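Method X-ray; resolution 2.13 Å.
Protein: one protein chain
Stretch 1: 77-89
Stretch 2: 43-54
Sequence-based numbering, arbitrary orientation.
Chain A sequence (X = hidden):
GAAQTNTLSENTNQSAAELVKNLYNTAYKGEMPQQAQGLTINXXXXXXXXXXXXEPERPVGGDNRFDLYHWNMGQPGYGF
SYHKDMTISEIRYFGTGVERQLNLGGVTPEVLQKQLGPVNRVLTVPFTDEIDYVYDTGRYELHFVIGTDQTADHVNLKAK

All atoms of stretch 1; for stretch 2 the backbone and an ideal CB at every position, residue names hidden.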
# COMPACT_ATOMS: atom_id res chain seq x y z
N GLY A 77 4.95 -6.68 4.06
CA GLY A 77 5.62 -5.48 4.54
C GLY A 77 4.69 -4.29 4.47
O GLY A 77 3.82 -4.23 3.60
N TYR A 78 4.85 -3.36 5.42
CA TYR A 78 4.07 -2.12 5.47
C TYR A 78 4.93 -0.96 5.84
O TYR A 78 5.92 -1.12 6.54
CB TYR A 78 2.90 -2.12 6.47
CG TYR A 78 1.77 -3.05 6.14
CD1 TYR A 78 0.72 -2.64 5.32
CD2 TYR A 78 1.72 -4.32 6.68
CE1 TYR A 78 -0.34 -3.50 5.03
CE2 TYR A 78 0.67 -5.17 6.42
CZ TYR A 78 -0.34 -4.78 5.58
OH TYR A 78 -1.31 -5.73 5.37
N GLY A 79 4.46 0.21 5.44
CA GLY A 79 5.04 1.50 5.76
C GLY A 79 3.93 2.43 6.18
O GLY A 79 2.84 2.42 5.60
N PHE A 80 4.16 3.21 7.22
CA PHE A 80 3.22 4.21 7.70
C PHE A 80 3.92 5.55 7.84
O PHE A 80 4.93 5.64 8.51
CB PHE A 80 2.62 3.79 9.04
CG PHE A 80 1.84 2.50 8.98
CD1 PHE A 80 2.49 1.27 9.13
CD2 PHE A 80 0.47 2.50 8.77
CE1 PHE A 80 1.78 0.08 9.07
CE2 PHE A 80 -0.24 1.30 8.70
CZ PHE A 80 0.42 0.10 8.86
N SER A 81 3.40 6.57 7.19
CA SER A 81 3.86 7.95 7.38
C SER A 81 2.75 8.67 8.16
O SER A 81 1.60 8.22 8.16
CB SER A 81 4.17 8.62 6.04
OG SER A 81 2.99 8.91 5.31
N TYR A 82 3.10 9.74 8.87
CA TYR A 82 2.15 10.46 9.72
C TYR A 82 2.12 11.97 9.47
O TYR A 82 3.12 12.55 9.04
CB TYR A 82 2.53 10.22 11.19
CG TYR A 82 2.80 8.76 11.50
CD1 TYR A 82 1.76 7.83 11.59
CD2 TYR A 82 4.11 8.30 11.68
CE1 TYR A 82 2.02 6.48 11.83
CE2 TYR A 82 4.37 6.95 11.94
CZ TYR A 82 3.32 6.05 12.04
OH TYR A 82 3.56 4.72 12.31
N HIS A 83 0.97 12.62 9.79
CA HIS A 83 0.87 14.09 9.75
C HIS A 83 1.58 14.64 11.00
O HIS A 83 2.03 13.86 11.85
CB HIS A 83 -0.59 14.58 9.72
CG HIS A 83 -1.43 14.09 8.58
ND1 HIS A 83 -1.29 14.60 7.32
CD2 HIS A 83 -2.48 13.22 8.59
CE1 HIS A 83 -2.21 14.00 6.58
NE2 HIS A 83 -2.95 13.17 7.31
N LYS A 84 1.65 15.98 11.14
CA LYS A 84 2.24 16.64 12.30
C LYS A 84 1.53 16.18 13.60
O LYS A 84 2.20 15.83 14.58
CB LYS A 84 2.14 18.17 12.12
CG LYS A 84 3.22 18.97 12.85
CD LYS A 84 3.10 20.48 12.54
CE LYS A 84 4.12 21.32 13.27
NZ LYS A 84 4.14 22.73 12.78
N ASP A 85 0.17 16.07 13.56
CA ASP A 85 -0.73 15.67 14.66
C ASP A 85 -0.60 14.16 15.05
O ASP A 85 -1.29 13.72 15.97
CB ASP A 85 -2.20 16.00 14.30
CG ASP A 85 -2.89 15.18 13.22
OD1 ASP A 85 -2.25 14.25 12.66
OD2 ASP A 85 -4.09 15.44 12.95
N MSE A 86 0.28 13.41 14.36
CA MSE A 86 0.63 12.00 14.54
C MSE A 86 -0.43 11.01 14.02
O MSE A 86 -0.33 9.83 14.32
CB MSE A 86 0.99 11.67 15.99
CG MSE A 86 2.30 12.31 16.43
SE MSE A 86 2.70 11.92 18.28
CE MSE A 86 3.44 10.08 18.06
N THR A 87 -1.38 11.47 13.18
CA THR A 87 -2.36 10.54 12.57
C THR A 87 -1.74 10.04 11.27
O THR A 87 -0.86 10.71 10.72
CB THR A 87 -3.75 11.18 12.37
OG1 THR A 87 -3.65 12.26 11.45
CG2 THR A 87 -4.38 11.64 13.67
N ILE A 88 -2.18 8.88 10.77
CA ILE A 88 -1.62 8.28 9.55
C ILE A 88 -1.88 9.18 8.30
O ILE A 88 -3.02 9.51 7.98
CB ILE A 88 -2.16 6.84 9.36
CG1 ILE A 88 -1.84 5.92 10.59
CG2 ILE A 88 -1.65 6.23 8.04
CD1 ILE A 88 -2.52 4.51 10.51
N SER A 89 -0.80 9.54 7.58
CA SER A 89 -0.96 10.32 6.35
C SER A 89 -0.94 9.40 5.14
O SER A 89 -1.61 9.71 4.16
CB SER A 89 0.09 11.42 6.22
OG SER A 89 1.40 10.96 6.45
N UNK A 43 -6.99 9.36 11.08
CA UNK A 43 -7.76 9.02 12.27
C UNK A 43 -6.90 8.19 13.24
O UNK A 43 -6.76 8.58 14.40
CB UNK A 43 -9.03 8.25 11.88
N UNK A 44 -6.32 7.07 12.79
CA UNK A 44 -5.47 6.25 13.66
C UNK A 44 -4.11 6.93 13.78
O UNK A 44 -3.70 7.67 12.87
CB UNK A 44 -5.32 4.83 13.12
N UNK A 45 -3.41 6.69 14.91
CA UNK A 45 -2.13 7.34 15.21
C UNK A 45 -0.91 6.45 15.00
O UNK A 45 -1.07 5.26 14.73
CB UNK A 45 -2.14 7.83 16.66
N UNK A 46 0.31 7.02 15.21
CA UNK A 46 1.62 6.34 15.24
C UNK A 46 1.58 5.30 16.37
O UNK A 46 2.02 4.17 16.20
CB UNK A 46 2.76 7.33 15.45
N UNK A 47 0.98 5.71 17.50
CA UNK A 47 0.76 4.90 18.69
C UNK A 47 -0.06 3.66 18.41
O UNK A 47 0.28 2.59 18.92
CB UNK A 47 0.07 5.73 19.77
N UNK A 48 -1.13 3.78 17.59
CA UNK A 48 -1.98 2.64 17.22
C UNK A 48 -1.22 1.67 16.32
O UNK A 48 -1.40 0.47 16.42
CB UNK A 48 -3.25 3.12 16.52
N UNK A 49 -0.41 2.21 15.40
CA UNK A 49 0.40 1.43 14.45
C UNK A 49 1.39 0.57 15.26
O UNK A 49 1.51 -0.63 15.04
CB UNK A 49 1.14 2.34 13.47
N UNK A 50 2.07 1.20 16.21
CA UNK A 50 3.04 0.56 17.08
C UNK A 50 2.37 -0.46 17.98
O UNK A 50 2.93 -1.53 18.21
CB UNK A 50 3.78 1.60 17.92
N UNK A 51 1.15 -0.16 18.44
CA UNK A 51 0.35 -1.08 19.24
C UNK A 51 0.04 -2.35 18.42
O UNK A 51 0.21 -3.46 18.91
CB UNK A 51 -0.94 -0.40 19.70
N UNK A 52 -0.32 -2.18 17.15
CA UNK A 52 -0.67 -3.28 16.26
C UNK A 52 0.53 -4.08 15.75
O UNK A 52 0.48 -5.30 15.78
CB UNK A 52 -1.45 -2.73 15.06
N UNK A 53 1.58 -3.41 15.27
CA UNK A 53 2.73 -4.01 14.61
C UNK A 53 4.00 -4.14 15.43
O UNK A 53 4.92 -4.83 14.99
CB UNK A 53 3.05 -3.19 13.36
N UNK A 54 4.07 -3.48 16.58
CA UNK A 54 5.28 -3.46 17.38
C UNK A 54 6.20 -2.35 16.89
O UNK A 54 5.75 -1.41 16.22
CB UNK A 54 5.99 -4.81 17.33

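Position 43 lies at the margin of the contact, touching stretch 1 through its backbone, with N 3.9 Å from Thr87 CB. Its CA-to-CB bond points away from stretch 1 and the ideal CB has nothing of that stretch within 5.5 Å, so polar or long side chains would suit it as well as small ones. It is Lys43, whose side chain runs away from stretch 1, coming no nearer than 6.0 Å.

At position 44 the backbone does the defining work: its O accepts from Ile88 N at 2.9 Å (N-H...O angle 151°), and Thr87 CA approaches the same O of 44 at 3.2 Å. CB points sideways, 3.8 Å from Ile88 CD1, which a small or modest side chain would tolerate. The deposited residue is Ser44; its hydroxyl is hydrogen-bonded elsewhere in the structure.

Position 45 pairs with Thr87 in a single beta bridge, CA to CA 4.2 Å. CB points away overall, although it sits 3.6 Å from Met86 O. With a helix starting at 46, this is an N-cap site, where Ser, Thr, Asp or Asn commonly serve. It is Thr45, whose OG1 accepts from the N of 48 at 3.1 Å.

Position 46 opens the helix, and its N donates to Met86 O at 3.0 Å (138°). CB points toward stretch 1, 3.7 Å from Tyr82 CZ and 3.9 Å from Met86 CE, so a side chain with a flexible aliphatic portion fits: Leu, Met, Gln, Arg or Lys. Lys46 has CB 3.7 Å from the centroid of the Tyr82 ring, 10° off its normal, a CH-pi contact. Its all-t chain carries CD within 3.8 Å of Met86 CE, a selenomethionine methyl.

Position 47 has helical angles and room for a CB, so many residues would do; it is Gly47. Position 48 points sideways, clear of stretch 1, and could be polar. Asp48 completes the capping box: its OD2 accepts from Thr45 N at 3.0 Å.

Position 49 points toward stretch 1, with CB 3.6 Å from Tyr82 OH, 4.5 Å from Phe80 CG and 5.2 Å from Ile88 CD1. A compact apolar side chain such as Val, Ile or Ala is indicated. Val49 CG1 lies over the Phe80 face, 3.8 Å from the ring centroid and 24° off its normal, a CH-pi contact. CG2 touches Phe80 as well, 3.8 Å from its CD2, and also meets Ile88 CD1 at 3.6 Å.

Position 50 is sideways, with no nearby atom at CB; many polar residues fit. His50 brings its ring edge to Tyr82, CD2 to OH 4.2 Å. Positions 51 and 52 are out of reach, and small helix formers suit them: Ala51 and Ala52.

Position 53 points toward stretch 1, but its CB finds nothing within 5.5 Å. The gap before Tyr78 and Phe80 calls for a large apolar group: Phe, Leu, Met or Trp. Phe53 directs its edge toward the Tyr78 face (centroids 5.3 Å apart, planes at 68°), and its CE1 lies 3.6 Å from Phe80 CZ.

Position 54 has phi 86° and psi -159°, where a CB would jam against the preceding carbonyl O. Glycine is demanded, and Gly54 is found.

Stretch 2 (43-54) KSTKGDVHAAFG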
# COMPACT_ATOMS: atom_id res chain seq x y z
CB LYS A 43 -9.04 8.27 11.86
CG LYS A 43 -10.18 8.31 12.87
CD LYS A 43 -11.44 7.57 12.35
CE LYS A 43 -12.20 8.27 11.23
NZ LYS A 43 -12.89 9.51 11.68
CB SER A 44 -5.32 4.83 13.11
OG SER A 44 -6.60 4.22 13.04
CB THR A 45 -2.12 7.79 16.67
OG1 THR A 45 -2.25 6.64 17.50
CG2 THR A 45 -3.18 8.82 16.98
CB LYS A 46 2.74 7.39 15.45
CG LYS A 46 4.16 6.84 15.52
CD LYS A 46 5.17 7.99 15.47
CE LYS A 46 6.57 7.59 15.08
NZ LYS A 46 7.43 8.78 14.83
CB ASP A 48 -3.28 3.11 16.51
CG ASP A 48 -4.25 3.96 17.31
OD1 ASP A 48 -4.33 3.77 18.55
OD2 ASP A 48 -4.97 4.78 16.70
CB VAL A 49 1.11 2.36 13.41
CG1 VAL A 49 2.13 1.59 12.58
CG2 VAL A 49 0.10 3.06 12.51
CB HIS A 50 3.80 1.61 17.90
CG HIS A 50 4.86 2.31 17.10
ND1 HIS A 50 6.13 2.46 17.59
CD2 HIS A 50 4.80 2.82 15.85
CE1 HIS A 50 6.81 3.09 16.64
NE2 HIS A 50 6.05 3.33 15.58
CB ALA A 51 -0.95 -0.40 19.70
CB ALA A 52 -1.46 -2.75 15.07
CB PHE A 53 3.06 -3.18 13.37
CG PHE A 53 2.14 -3.36 12.19
CD1 PHE A 53 0.95 -2.64 12.09
CD2 PHE A 53 2.45 -4.26 11.18
CE1 PHE A 53 0.10 -2.81 11.00
CE2 PHE A 53 1.59 -4.43 10.08
CZ PHE A 53 0.42 -3.70 10.00
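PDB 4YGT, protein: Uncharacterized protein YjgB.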